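Local coordinates for protein peptidoglycan D,D-transpeptidase FtsI (Yersinia pestis, PDB 6SYN) that probably cross-links septal peptidoglycan as a penicillin-sensitive D,D-transpeptidase of cell division, and is inhibited by beta-lactams that occupy its active site, at residues Glu203-Val208 against Arg242-Asp246; Gln285-Val289 against Ser305-Ser310; Leu321-Tyr325 against Thr359-Gly363; Gly426-Ala430 against Ala492-Gly496; Ile438-Lys444 against Tyr456-Gly462. All blocks are in the same frame, centred on the assembly; numbering follows the deposited sequence.

Contact 1. Residues Glu203-Val208 against Arg242-Asp246; sequences ESGTAV and RAITD
With CG anti to its carbonyl carbon (chi1 -73°) and the chain extended from CG to NE, Arg-242 leaves helix 242-245 and runs past Ser-204 toward Glu-203. Glu-203 has its own CG anti to the backbone N (chi1 -170°), which carries its carboxylate to the edge of the guanidinium. OE2 of Glu-203 and NH2 of Arg-242 form a long salt bridge of 3.8 Å, and the two flat groups stand almost perpendicular (89°). Ser-204 lies over one face of the guanidinium. Its OG lies near Arg-242 NH1, but the angle is too poor for a hydrogen bond; instead OG pairs with a water at 2.7 Å, and that water donates to Asp-246 OD2 at 3.1 Å.

Asp-246, just past the helix, uses the syn lone pair of OD2 to take NH1 of Arg-242 at 3.0 Å, while its OD1 is bridged to Arg-240. Farther along the strand the contact is looser packing: Ala-243 CB lies 3.7 Å from the Thr-206 oxygen OG1 and 4.1 Å from the Val-208 methyl CG2, its small size letting the short helix lie close to the sheet. Glu-203 and Ser-204 both face Asn-478 in a classic beta bulge at the start of this strand of the transpeptidase sheet. An aspartate paired with two arginines should stay ionised, and its charge would offset that of the buried Arg-242; the long Glu-203 pair is weaker in geometry.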
# COMPACT_ATOMS: atom_id res chain seq x y z
N GLU A 203 -9.21 -6.91 -8.08
CA GLU A 203 -7.94 -7.65 -8.32
C GLU A 203 -7.05 -7.50 -7.08
O GLU A 203 -6.48 -8.51 -6.64
CB GLU A 203 -7.23 -7.12 -9.57
CG GLU A 203 -6.06 -7.98 -10.00
CD GLU A 203 -5.28 -7.44 -11.19
OE1 GLU A 203 -5.91 -6.82 -12.07
OE2 GLU A 203 -4.05 -7.62 -11.22
N SER A 204 -6.96 -6.28 -6.56
CA SER A 204 -6.16 -5.95 -5.36
C SER A 204 -6.58 -4.58 -4.82
O SER A 204 -7.41 -3.91 -5.44
CB SER A 204 -4.67 -6.01 -5.66
OG SER A 204 -4.15 -4.75 -6.07
N GLY A 205 -6.02 -4.23 -3.67
CA GLY A 205 -6.08 -2.88 -3.10
C GLY A 205 -4.80 -2.61 -2.33
O GLY A 205 -4.08 -3.59 -2.04
N THR A 206 -4.51 -1.35 -2.04
CA THR A 206 -3.44 -0.97 -1.08
C THR A 206 -3.85 0.34 -0.42
O THR A 206 -4.47 1.20 -1.10
CB THR A 206 -2.05 -1.01 -1.73
OG1 THR A 206 -1.26 0.08 -1.24
CG2 THR A 206 -2.06 -0.97 -3.24
N ALA A 207 -3.59 0.43 0.88
CA ALA A 207 -3.77 1.63 1.72
C ALA A 207 -2.42 1.98 2.34
O ALA A 207 -1.80 1.08 2.94
CB ALA A 207 -4.81 1.37 2.78
N VAL A 208 -1.97 3.23 2.16
CA VAL A 208 -0.75 3.76 2.82
C VAL A 208 -1.16 4.94 3.71
O VAL A 208 -1.88 5.83 3.21
CB VAL A 208 0.34 4.15 1.80
CG1 VAL A 208 1.59 4.68 2.48
CG2 VAL A 208 0.69 2.99 0.89
N ARG A 242 2.62 -4.66 -2.98
CA ARG A 242 2.05 -3.85 -4.09
C ARG A 242 2.27 -2.35 -3.84
O ARG A 242 2.43 -1.62 -4.83
CB ARG A 242 0.56 -4.16 -4.28
CG ARG A 242 0.28 -5.52 -4.91
CD ARG A 242 -1.19 -5.74 -5.19
NE ARG A 242 -1.46 -6.90 -6.03
CZ ARG A 242 -1.86 -6.85 -7.30
NH1 ARG A 242 -2.06 -5.70 -7.92
NH2 ARG A 242 -2.08 -7.98 -7.96
N ALA A 243 2.33 -1.91 -2.58
CA ALA A 243 2.48 -0.49 -2.18
C ALA A 243 3.80 0.10 -2.70
O ALA A 243 3.85 1.33 -2.90
CB ALA A 243 2.38 -0.36 -0.68
N ILE A 244 4.82 -0.75 -2.92
CA ILE A 244 6.16 -0.32 -3.44
C ILE A 244 6.44 -0.92 -4.83
O ILE A 244 7.44 -0.50 -5.43
CB ILE A 244 7.29 -0.64 -2.43
CG1 ILE A 244 7.31 -2.11 -1.99
CG2 ILE A 244 7.22 0.30 -1.24
CD1 ILE A 244 8.65 -2.56 -1.43
N THR A 245 5.62 -1.85 -5.34
CA THR A 245 5.92 -2.54 -6.63
C THR A 245 4.86 -2.22 -7.70
O THR A 245 5.27 -1.98 -8.85
CB THR A 245 6.14 -4.05 -6.45
OG1 THR A 245 4.88 -4.67 -6.18
CG2 THR A 245 7.12 -4.39 -5.36
N ASP A 246 3.57 -2.25 -7.38
CA ASP A 246 2.56 -1.71 -8.32
C ASP A 246 2.96 -0.27 -8.63
O ASP A 246 3.10 0.52 -7.68
CB ASP A 246 1.13 -1.72 -7.75
CG ASP A 246 0.38 -3.04 -7.86
OD1 ASP A 246 0.79 -3.91 -8.65
OD2 ASP A 246 -0.64 -3.16 -7.16
O HOH W 1 -3.30 -2.18 -5.84

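Contact 2. Residues Gln285-Val289 against Ser305-Ser310; sequences QIKDV and SNVGVS. With CB9 ((2R,4S)-2-[(1R)-1-{[(2S)-2-carboxy-2-phenylacetyl]amino}-2-oxoethyl]-5,5-dimethyl-1,3-thiazolidine-4-carboxylic acid), chain D.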
# COMPACT_ATOMS: atom_id res chain seq x y z
N GLN A 285 -11.43 15.43 -27.91
CA GLN A 285 -12.41 16.16 -27.05
C GLN A 285 -12.05 15.95 -25.57
O GLN A 285 -12.05 14.79 -25.13
CB GLN A 285 -13.85 15.67 -27.31
CG GLN A 285 -14.91 16.66 -26.83
CD GLN A 285 -16.33 16.16 -26.97
OE1 GLN A 285 -17.28 16.93 -26.89
NE2 GLN A 285 -16.49 14.86 -27.17
N ILE A 286 -11.75 17.03 -24.85
CA ILE A 286 -11.74 17.04 -23.36
C ILE A 286 -13.16 17.39 -22.92
O ILE A 286 -13.58 18.53 -23.16
CB ILE A 286 -10.72 18.04 -22.76
CG1 ILE A 286 -9.38 18.06 -23.50
CG2 ILE A 286 -10.53 17.76 -21.28
CD1 ILE A 286 -8.57 16.80 -23.37
N LYS A 287 -13.89 16.43 -22.34
CA LYS A 287 -15.22 16.70 -21.72
C LYS A 287 -15.22 16.15 -20.29
O LYS A 287 -14.42 15.24 -19.98
CB LYS A 287 -16.37 16.15 -22.57
CG LYS A 287 -16.45 14.64 -22.71
CD LYS A 287 -17.87 14.16 -22.97
CE LYS A 287 -17.97 12.66 -23.19
NZ LYS A 287 -19.38 12.23 -23.31
N ASP A 288 -16.10 16.72 -19.47
CA ASP A 288 -16.26 16.36 -18.04
C ASP A 288 -17.42 15.35 -17.92
O ASP A 288 -18.31 15.36 -18.79
CB ASP A 288 -16.49 17.61 -17.19
CG ASP A 288 -15.22 18.40 -16.92
OD1 ASP A 288 -14.13 17.84 -17.10
OD2 ASP A 288 -15.34 19.57 -16.52
N VAL A 289 -17.36 14.52 -16.88
CA VAL A 289 -18.44 13.55 -16.51
C VAL A 289 -19.64 14.36 -16.01
O VAL A 289 -20.72 14.28 -16.64
CB VAL A 289 -17.92 12.55 -15.46
CG1 VAL A 289 -19.03 11.86 -14.69
CG2 VAL A 289 -17.01 11.53 -16.12
N SER A 305 -13.09 18.47 -12.43
CA SER A 305 -13.18 18.99 -13.82
C SER A 305 -11.88 18.66 -14.57
O SER A 305 -10.82 19.19 -14.19
CB SER A 305 -13.47 20.47 -13.83
OG SER A 305 -13.63 20.94 -15.16
N ASN A 306 -11.98 17.83 -15.61
CA ASN A 306 -10.87 17.52 -16.55
C ASN A 306 -10.61 18.75 -17.43
O ASN A 306 -9.43 19.09 -17.61
CB ASN A 306 -11.14 16.28 -17.41
CG ASN A 306 -11.04 14.97 -16.65
OD1 ASN A 306 -10.67 14.93 -15.48
ND2 ASN A 306 -11.35 13.88 -17.33
N VAL A 307 -11.67 19.37 -17.95
CA VAL A 307 -11.58 20.61 -18.79
C VAL A 307 -10.89 21.69 -17.96
O VAL A 307 -9.93 22.32 -18.47
CB VAL A 307 -12.96 21.08 -19.29
CG1 VAL A 307 -12.91 22.52 -19.79
CG2 VAL A 307 -13.52 20.16 -20.37
N GLY A 308 -11.38 21.90 -16.73
CA GLY A 308 -10.86 22.86 -15.73
C GLY A 308 -9.35 22.78 -15.61
O GLY A 308 -8.70 23.82 -15.85
N VAL A 309 -8.81 21.60 -15.29
CA VAL A 309 -7.35 21.38 -15.05
C VAL A 309 -6.59 21.40 -16.39
O VAL A 309 -5.42 21.82 -16.38
CB VAL A 309 -7.05 20.09 -14.25
CG1 VAL A 309 -7.56 20.18 -12.82
CG2 VAL A 309 -7.57 18.84 -14.93
N SER A 310 -7.21 20.93 -17.48
CA SER A 310 -6.60 20.95 -18.83
C SER A 310 -6.35 22.40 -19.24
O SER A 310 -5.29 22.69 -19.83
CB SER A 310 -7.45 20.24 -19.86
OG SER A 310 -8.47 21.10 -20.35
C CB9 D . -10.08 11.60 -12.70
N CB9 D . -11.56 10.66 -14.49
O CB9 D . -9.79 10.52 -12.24
CA CB9 D . -11.17 11.85 -13.73
CB CB9 D . -12.36 12.60 -13.07
CAA CB9 D . -15.60 11.89 -11.57
CAB CB9 D . -14.98 9.77 -12.73
OAD CB9 D . -14.01 9.81 -9.59
OAE CB9 D . -11.76 8.80 -18.82
OAF CB9 D . -10.49 11.36 -16.33
OAG CB9 D . -12.94 11.65 -9.17
OAH CB9 D . -10.21 8.71 -17.37
CAJ CB9 D . -15.39 7.16 -15.41
CAK CB9 D . -15.67 8.38 -15.97
CAL CB9 D . -14.08 6.76 -15.27
CAM CB9 D . -14.65 9.22 -16.38
CAN CB9 D . -13.04 7.60 -15.68
NAP CB9 D . -12.52 12.33 -11.64
SAQ CB9 D . -13.97 12.10 -13.77
CAR CB9 D . -13.40 10.81 -9.93
CAS CB9 D . -11.32 9.01 -17.72
CAT CB9 D . -11.34 10.65 -15.81
CAU CB9 D . -13.32 8.85 -16.21
CAX CB9 D . -13.18 11.03 -11.43
CAY CB9 D . -12.22 9.77 -16.73
CAZ CB9 D . -14.49 11.14 -12.28
O HOH W 2 -11.94 13.53 -20.06
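Asp-288 grips the start of helix 306-314 at the SxN motif of the transpeptidase site, formed here by Ser-304, Ser-305 and Asn-306. This is the tight part of the contact. OD1 of Asp-288 accepts the Val-307 N-H at 3.0 Å in a nearly straight bond (164°) and a weak one from Asn-306 N, while OD2 takes the hydroxyl of Ser-305 at 2.6 Å. A carboxylate suits the place, because the first N-H groups of a helix have no carbonyl partners of their own and the helix end should favour a negative charge. Ser-305 is the N-cap: with OG anti to the backbone N (chi1 -176°), it donates its hydroxyl to Asp-288 and accepts from Gly-308 N at 2.9 Å. Beside this polar cluster, the CG2 methyls of Ile-286 and Val-307 meet at 3.9 Å, and Ser-310 OG, bonded to Tyr-279, sits near the same isoleucine branch.

The other side is looser. Lys-287 sends its chain away into solvent and contributes mainly its carbonyl, whose oxygen accepts a hydrogen bond from a water that in turn accepts from Asn-306 ND2 at 2.8 Å. Val-289 turns CG2 to the phenyl ring of the bound carbenicillin-derived group CB9. Asn-306 thereby stands between cap and inhibitor: its OD1 accepts a hydrogen bond from Lys-255 NZ, and its ND2 donates to the side-chain amide oxygen OAF of CB9 at 2.8 Å.

Contact 3. Residues Leu321-Tyr325 against Thr359-Gly363; sequences LVDTY and TFSFG
Phe-360 forms an offset stack with Tyr-325 of helix 319-327, the aromatic centre of a helix-to-helix contact in the transpeptidase domain. The ring centroids are 4.7 Å apart and the planes 30° from parallel. CE2 of Tyr-325 sits above the Phe-360 ring, nearer its margin than its middle; the rings overlap only in part, the side chains entering from opposite ends. The phenylalanine has CG anti to its backbone N (chi1 -153°), which swings the ring across to the other helix, where Leu-321 CB meets CD2 at 4.0 Å and Val-322 CG2 meets CE2 at 3.8 Å. Trp-352 adds an edge-to-face partner. The backbone of Phe-360 matters too: its carbonyl oxygen, at the edge of the tyrosine ring, accepts the Tyr-325 hydroxyl at 2.7 Å, so a buried polar tip is satisfied.

Ser-361 follows, its CB touching Leu-321 CD1 at 4.0 Å while OG turns back to the carbonyl of Ala-358. Phe-362 points the other way and packs on Asn-306 of the active site. Gly-363 closes the turn with a positive phi of 80°, easy for glycine; its N makes a weak 3.4 Å bond to Phe-360 O, the oxygen already holding the tyrosine.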
# COMPACT_ATOMS: atom_id res chain seq x y z
N LEU A 321 4.10 21.71 -14.55
CA LEU A 321 3.51 20.53 -13.86
C LEU A 321 4.58 19.44 -13.71
O LEU A 321 4.48 18.66 -12.73
CB LEU A 321 2.30 20.00 -14.63
CG LEU A 321 1.02 20.81 -14.48
CD1 LEU A 321 -0.06 20.29 -15.41
CD2 LEU A 321 0.54 20.80 -13.04
N VAL A 322 5.54 19.38 -14.63
CA VAL A 322 6.68 18.42 -14.57
C VAL A 322 7.57 18.80 -13.38
O VAL A 322 8.03 17.89 -12.69
CB VAL A 322 7.47 18.36 -15.89
CG1 VAL A 322 8.68 17.44 -15.78
CG2 VAL A 322 6.59 17.92 -17.05
N ASP A 323 7.77 20.10 -13.14
CA ASP A 323 8.55 20.59 -11.97
C ASP A 323 7.79 20.33 -10.66
O ASP A 323 8.42 19.86 -9.71
CB ASP A 323 8.90 22.08 -12.10
CG ASP A 323 10.12 22.44 -11.28
OD1 ASP A 323 11.23 21.99 -11.64
OD2 ASP A 323 9.94 23.14 -10.25
N THR A 324 6.49 20.62 -10.61
CA THR A 324 5.69 20.50 -9.36
C THR A 324 5.53 19.03 -8.96
O THR A 324 5.68 18.74 -7.76
CB THR A 324 4.33 21.21 -9.47
OG1 THR A 324 4.56 22.59 -9.74
CG2 THR A 324 3.51 21.06 -8.20
N TYR A 325 5.24 18.13 -9.90
CA TYR A 325 5.06 16.68 -9.59
C TYR A 325 6.40 16.12 -9.09
O TYR A 325 6.38 15.32 -8.13
CB TYR A 325 4.58 15.89 -10.81
CG TYR A 325 3.20 16.19 -11.31
CD1 TYR A 325 2.46 17.28 -10.88
CD2 TYR A 325 2.64 15.40 -12.30
CE1 TYR A 325 1.20 17.56 -11.39
CE2 TYR A 325 1.38 15.65 -12.81
CZ TYR A 325 0.66 16.74 -12.36
OH TYR A 325 -0.58 16.98 -12.88
N THR A 359 -3.57 15.67 -20.62
CA THR A 359 -3.72 14.35 -19.96
C THR A 359 -2.86 14.30 -18.69
O THR A 359 -3.32 13.69 -17.70
CB THR A 359 -3.42 13.20 -20.93
OG1 THR A 359 -2.17 13.46 -21.55
CG2 THR A 359 -4.51 13.05 -21.98
N PHE A 360 -1.69 14.95 -18.70
CA PHE A 360 -0.78 15.09 -17.52
C PHE A 360 -1.47 15.88 -16.40
O PHE A 360 -1.12 15.65 -15.22
CB PHE A 360 0.52 15.78 -17.91
CG PHE A 360 1.71 15.43 -17.05
CD1 PHE A 360 2.12 14.11 -16.92
CD2 PHE A 360 2.44 16.41 -16.40
CE1 PHE A 360 3.22 13.78 -16.14
CE2 PHE A 360 3.54 16.08 -15.63
CZ PHE A 360 3.93 14.76 -15.50
N SER A 361 -2.41 16.77 -16.74
CA SER A 361 -3.15 17.61 -15.76
C SER A 361 -4.25 16.80 -15.06
O SER A 361 -4.77 17.29 -14.04
CB SER A 361 -3.70 18.86 -16.39
OG SER A 361 -4.89 18.61 -17.12
N PHE A 362 -4.63 15.62 -15.58
CA PHE A 362 -5.54 14.69 -14.87
C PHE A 362 -4.89 13.30 -14.80
O PHE A 362 -5.60 12.28 -14.88
CB PHE A 362 -6.97 14.73 -15.44
CG PHE A 362 -7.12 14.81 -16.94
CD1 PHE A 362 -7.18 13.66 -17.71
CD2 PHE A 362 -7.29 16.04 -17.57
CE1 PHE A 362 -7.36 13.75 -19.09
CE2 PHE A 362 -7.47 16.11 -18.94
CZ PHE A 362 -7.50 14.97 -19.70
N GLY A 363 -3.56 13.30 -14.65
CA GLY A 363 -2.76 12.19 -14.09
C GLY A 363 -2.49 11.04 -15.05
O GLY A 363 -2.20 9.95 -14.54

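Contact 4. Residues Gly426-Ala430 against Ala492-Gly496; sequences GTKAA and APVFG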
# COMPACT_ATOMS: atom_id res chain seq x y z
N GLY A 426 -16.74 12.95 -3.15
CA GLY A 426 -16.19 12.03 -2.13
C GLY A 426 -16.85 12.22 -0.77
O GLY A 426 -16.17 11.96 0.24
N THR A 427 -18.12 12.63 -0.75
CA THR A 427 -18.98 12.79 0.45
C THR A 427 -18.97 11.52 1.31
O THR A 427 -19.07 11.66 2.55
CB THR A 427 -20.41 13.15 0.04
OG1 THR A 427 -20.75 12.34 -1.08
CG2 THR A 427 -20.57 14.61 -0.31
N LYS A 428 -18.84 10.34 0.69
CA LYS A 428 -18.87 9.02 1.38
C LYS A 428 -17.68 8.89 2.35
O LYS A 428 -17.79 8.07 3.27
CB LYS A 428 -18.91 7.87 0.36
CG LYS A 428 -20.32 7.41 0.01
CD LYS A 428 -20.41 6.49 -1.19
CE LYS A 428 -21.76 6.53 -1.88
NZ LYS A 428 -22.83 5.94 -1.06
N ALA A 429 -16.61 9.67 2.16
CA ALA A 429 -15.40 9.68 3.02
C ALA A 429 -15.57 10.61 4.22
O ALA A 429 -14.66 10.62 5.07
CB ALA A 429 -14.20 10.08 2.20
N ALA A 430 -16.66 11.38 4.30
CA ALA A 430 -16.90 12.37 5.38
C ALA A 430 -16.85 11.65 6.74
O ALA A 430 -17.43 10.55 6.84
CB ALA A 430 -18.21 13.09 5.19
N ALA A 492 -13.50 6.19 -1.38
CA ALA A 492 -13.95 7.26 -0.45
C ALA A 492 -14.43 6.66 0.87
O ALA A 492 -13.98 7.07 1.93
CB ALA A 492 -15.02 8.11 -1.09
N PRO A 493 -15.37 5.68 0.87
CA PRO A 493 -15.89 5.14 2.13
C PRO A 493 -14.82 4.43 2.96
O PRO A 493 -14.83 4.60 4.16
CB PRO A 493 -17.00 4.16 1.71
CG PRO A 493 -16.75 3.86 0.25
CD PRO A 493 -15.98 5.04 -0.30
N VAL A 494 -13.93 3.68 2.30
CA VAL A 494 -12.80 2.95 2.96
C VAL A 494 -11.84 3.98 3.56
O VAL A 494 -11.31 3.71 4.66
CB VAL A 494 -12.08 2.00 1.99
CG1 VAL A 494 -10.90 1.31 2.66
CG2 VAL A 494 -13.02 0.97 1.39
N PHE A 495 -11.61 5.10 2.88
CA PHE A 495 -10.80 6.23 3.40
C PHE A 495 -11.43 6.75 4.69
O PHE A 495 -10.71 6.92 5.69
CB PHE A 495 -10.66 7.36 2.37
CG PHE A 495 -9.84 8.53 2.85
CD1 PHE A 495 -10.34 9.40 3.81
CD2 PHE A 495 -8.57 8.76 2.35
CE1 PHE A 495 -9.59 10.48 4.25
CE2 PHE A 495 -7.82 9.84 2.79
CZ PHE A 495 -8.33 10.70 3.74
N GLY A 496 -12.74 7.00 4.66
CA GLY A 496 -13.50 7.55 5.80
C GLY A 496 -13.39 6.66 7.02
O GLY A 496 -13.01 7.18 8.09
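The ring of Phe-495 receives the methyl of Ala-429 obliquely, CB standing 4.2 Å from CD1, and elsewhere packs on Ile-438, Thr-460 and Leu-473 of the central sheet. It belongs to the first turns of helix 492-505, the C-terminal helix that lies against the sheet in the penicillin-binding protein fold, and the contact sets these turns beside a 3-10 turn, 427-429, from the loop leading to strand 437-446. The large flat ring of Phe-495 suits a place between helix and strands, where Ala-429 also rests on Ile-438.

The other flat element, the ring of Pro-493, borders the more exposed side. Its CD meets the CB of Lys-428 at 4.1 Å, and proline fits here because residues in the first turn of a helix need no N-H for its internal bonding. Lys-428 offers its CB to the helix, then carries its extended chain away from it, with a bend only at chi4, so the ammonium end leaves the contact.

Between Phe-495 and Pro-493 the contact is made by alanine methyls and glycine backbone. Ala-492 CB touches Ala-429 CB at 3.9 Å and Gly-426 CA at 4.2 Å, so the two turns come close. The backbone bonds here stay within each turn: Ala-429 N to Gly-426 O and Gly-496 N to Ala-492 O, both 3.0 Å. Closest of all in backbone terms are Ala-429 and Gly-496, their CA atoms 4.0 Å apart; with no side chain in the way, Gly-496 CA lies 3.4 Å from Ala-429 O.

Contact 5. Residues Ile438-Lys444 against Tyr456-Gly462; sequences IKTGTAK and YLAYTAG. With CB9 ((2R,4S)-2-[(1R)-1-{[(2S)-2-carboxy-2-phenylacetyl]amino}-2-oxoethyl]-5,5-dimethyl-1,3-thiazolidine-4-carboxylic acid), chain D.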
# COMPACT_ATOMS: atom_id res chain seq x y z
N ILE A 438 -9.58 15.84 0.92
CA ILE A 438 -9.39 14.66 0.02
C ILE A 438 -9.52 15.09 -1.44
O ILE A 438 -10.07 16.16 -1.72
CB ILE A 438 -10.42 13.55 0.34
CG1 ILE A 438 -11.84 13.95 -0.06
CG2 ILE A 438 -10.33 13.14 1.80
CD1 ILE A 438 -12.78 12.78 -0.26
N LYS A 439 -9.03 14.22 -2.32
CA LYS A 439 -9.33 14.23 -3.77
C LYS A 439 -9.64 12.79 -4.18
O LYS A 439 -8.85 11.90 -3.85
CB LYS A 439 -8.14 14.80 -4.53
CG LYS A 439 -8.34 14.95 -6.03
CD LYS A 439 -9.31 16.06 -6.40
CE LYS A 439 -9.78 15.98 -7.83
NZ LYS A 439 -10.73 14.87 -8.02
N THR A 440 -10.77 12.57 -4.86
CA THR A 440 -11.11 11.26 -5.46
C THR A 440 -10.37 11.12 -6.79
O THR A 440 -9.81 12.12 -7.28
CB THR A 440 -12.62 11.10 -5.69
OG1 THR A 440 -13.03 12.18 -6.53
CG2 THR A 440 -13.40 11.09 -4.40
N GLY A 441 -10.38 9.91 -7.35
CA GLY A 441 -9.83 9.59 -8.67
C GLY A 441 -10.40 8.28 -9.18
O GLY A 441 -10.64 7.37 -8.35
N THR A 442 -10.66 8.21 -10.48
CA THR A 442 -11.03 6.98 -11.22
C THR A 442 -10.15 6.94 -12.47
O THR A 442 -10.52 7.58 -13.48
CB THR A 442 -12.53 6.95 -11.55
OG1 THR A 442 -13.27 7.44 -10.42
CG2 THR A 442 -13.02 5.57 -11.92
N ALA A 443 -8.99 6.28 -12.38
CA ALA A 443 -8.01 6.14 -13.48
C ALA A 443 -8.45 4.99 -14.38
O ALA A 443 -8.78 3.92 -13.85
CB ALA A 443 -6.62 5.93 -12.94
N LYS A 444 -8.48 5.22 -15.70
CA LYS A 444 -8.63 4.16 -16.72
C LYS A 444 -7.33 3.35 -16.72
O LYS A 444 -6.25 3.98 -16.70
CB LYS A 444 -8.98 4.74 -18.09
CG LYS A 444 -10.47 4.85 -18.37
CD LYS A 444 -10.82 5.17 -19.80
CE LYS A 444 -12.16 4.60 -20.23
NZ LYS A 444 -12.96 5.59 -20.99
N TYR A 456 -10.77 -0.05 -14.07
CA TYR A 456 -10.49 1.22 -13.35
C TYR A 456 -9.71 0.98 -12.05
O TYR A 456 -9.82 -0.09 -11.44
CB TYR A 456 -11.80 1.97 -13.09
CG TYR A 456 -12.68 2.12 -14.30
CD1 TYR A 456 -12.41 3.07 -15.27
CD2 TYR A 456 -13.77 1.28 -14.50
CE1 TYR A 456 -13.21 3.21 -16.39
CE2 TYR A 456 -14.58 1.40 -15.61
CZ TYR A 456 -14.30 2.37 -16.57
OH TYR A 456 -15.10 2.49 -17.67
N LEU A 457 -8.90 1.98 -11.68
CA LEU A 457 -8.30 2.16 -10.34
C LEU A 457 -9.16 3.15 -9.54
O LEU A 457 -9.08 4.36 -9.83
CB LEU A 457 -6.88 2.71 -10.49
CG LEU A 457 -5.91 1.84 -11.27
CD1 LEU A 457 -4.63 2.61 -11.57
CD2 LEU A 457 -5.59 0.56 -10.51
N ALA A 458 -9.94 2.65 -8.59
CA ALA A 458 -10.74 3.47 -7.65
C ALA A 458 -9.79 4.05 -6.60
O ALA A 458 -9.25 3.27 -5.79
CB ALA A 458 -11.86 2.67 -7.03
N TYR A 459 -9.61 5.37 -6.64
CA TYR A 459 -8.67 6.16 -5.80
C TYR A 459 -9.44 7.01 -4.80
O TYR A 459 -10.48 7.60 -5.16
CB TYR A 459 -7.86 7.13 -6.65
CG TYR A 459 -6.61 6.60 -7.30
CD1 TYR A 459 -5.45 6.39 -6.56
CD2 TYR A 459 -6.55 6.38 -8.66
CE1 TYR A 459 -4.28 5.96 -7.16
CE2 TYR A 459 -5.39 5.94 -9.28
CZ TYR A 459 -4.25 5.73 -8.52
OH TYR A 459 -3.10 5.30 -9.11
N THR A 460 -8.92 7.13 -3.58
CA THR A 460 -9.19 8.26 -2.65
C THR A 460 -7.92 8.51 -1.84
O THR A 460 -7.46 7.58 -1.16
CB THR A 460 -10.45 8.01 -1.82
OG1 THR A 460 -11.58 8.19 -2.68
CG2 THR A 460 -10.58 8.94 -0.63
N ALA A 461 -7.36 9.71 -1.98
CA ALA A 461 -6.18 10.20 -1.24
C ALA A 461 -6.62 11.42 -0.44
O ALA A 461 -7.59 12.08 -0.86
CB ALA A 461 -5.06 10.52 -2.19
N GLY A 462 -5.94 11.71 0.67
CA GLY A 462 -6.26 12.91 1.46
C GLY A 462 -5.50 13.00 2.76
O GLY A 462 -4.60 12.17 3.02
C CB9 D . -10.08 11.60 -12.70
N CB9 D . -11.56 10.66 -14.49
O CB9 D . -9.79 10.52 -12.24
CA CB9 D . -11.17 11.85 -13.73
CB CB9 D . -12.36 12.60 -13.07
CAA CB9 D . -15.60 11.89 -11.57
CAB CB9 D . -14.98 9.77 -12.73
OAD CB9 D . -14.01 9.81 -9.59
OAE CB9 D . -11.76 8.80 -18.82
OAF CB9 D . -10.49 11.36 -16.33
OAG CB9 D . -12.94 11.65 -9.17
OAH CB9 D . -10.21 8.71 -17.37
CAJ CB9 D . -15.39 7.16 -15.41
CAK CB9 D . -15.67 8.38 -15.97
CAL CB9 D . -14.08 6.76 -15.27
CAM CB9 D . -14.65 9.22 -16.38
CAN CB9 D . -13.04 7.60 -15.68
NAP CB9 D . -12.52 12.33 -11.64
SAQ CB9 D . -13.97 12.10 -13.77
CAR CB9 D . -13.40 10.81 -9.93
CAS CB9 D . -11.32 9.01 -17.72
CAT CB9 D . -11.34 10.65 -15.81
CAU CB9 D . -13.32 8.85 -16.21
CAX CB9 D . -13.18 11.03 -11.43
CAY CB9 D . -12.22 9.77 -16.73
CAZ CB9 D . -14.49 11.14 -12.28
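Gly-441 and Tyr-459 exchange backbone bonds, with Tyr-459 N giving to Gly-441 O at 2.8 Å; Lys-439 pairs likewise with Ala-461, and Ala-443 with Leu-457, making six bonds between antiparallel strands. Lys-439, Thr-440 and Gly-441 fit the KTG motif of the family, and the strand bearing them also binds CB9. Thr-440 OG1 donates to the carboxylate oxygen OAG of CB9 at 2.7 Å and Thr-442 OG1 to the other oxygen, OAD, at 2.6 Å, so two hydroxyls grip the thiazolidine carboxylate. Thr-442 N reaches the carbonyl oxygen O of CB9 at 3.0 Å, consistent with the oxyanion hole of such enzymes. Lys-439, bent at chi2 (71°) and chi4 (73°), curls its NZ back to Thr-440 O at 3.0 Å and also holds Ser-304.

Outward, Gly-441 leaves room for the CB of Tyr-459. Ala-443 CB meets that tyrosine in the ring plane, 3.9 Å from CE2, and also rests on Leu-457. On the ligand side the aliphatic part of Lys-444 lies alongside Tyr-456, CG to CE1 3.8 Å, and Tyr-456 stacks on Tyr-485.

Strand 437-446 forms the edge of the five-stranded sheet, while 455-464 is bonded onward to 471-478. Helix 370-381 covers the side of Lys-439, Tyr-459 and Ala-461; helix 492-505 packs against Ile-438 and Thr-460.

In the fold
All five contacts lie in the transpeptidase domain. Contacts 1 and 5 share the five-stranded sheet, their centres about 13 Å apart: one sets a short helix on an inner strand through charges, a water and a small alanine, the other is backbone pairing at the sheet edge. Contacts 2 and 5 bond to CB9 from different elements, contact 2 through one asparagine and contact 5 through two threonine hydroxyls and a backbone N-H. Contact 3 is buried and mainly aromatic; it touches contact 2 where Ser-361 and Phe-362 pack on helix 306-314. Contact 4, partly buried and almost wholly apolar, meets contact 5 through Phe-495 and Thr-460, and its two segments enclose those of contact 5 in sequence.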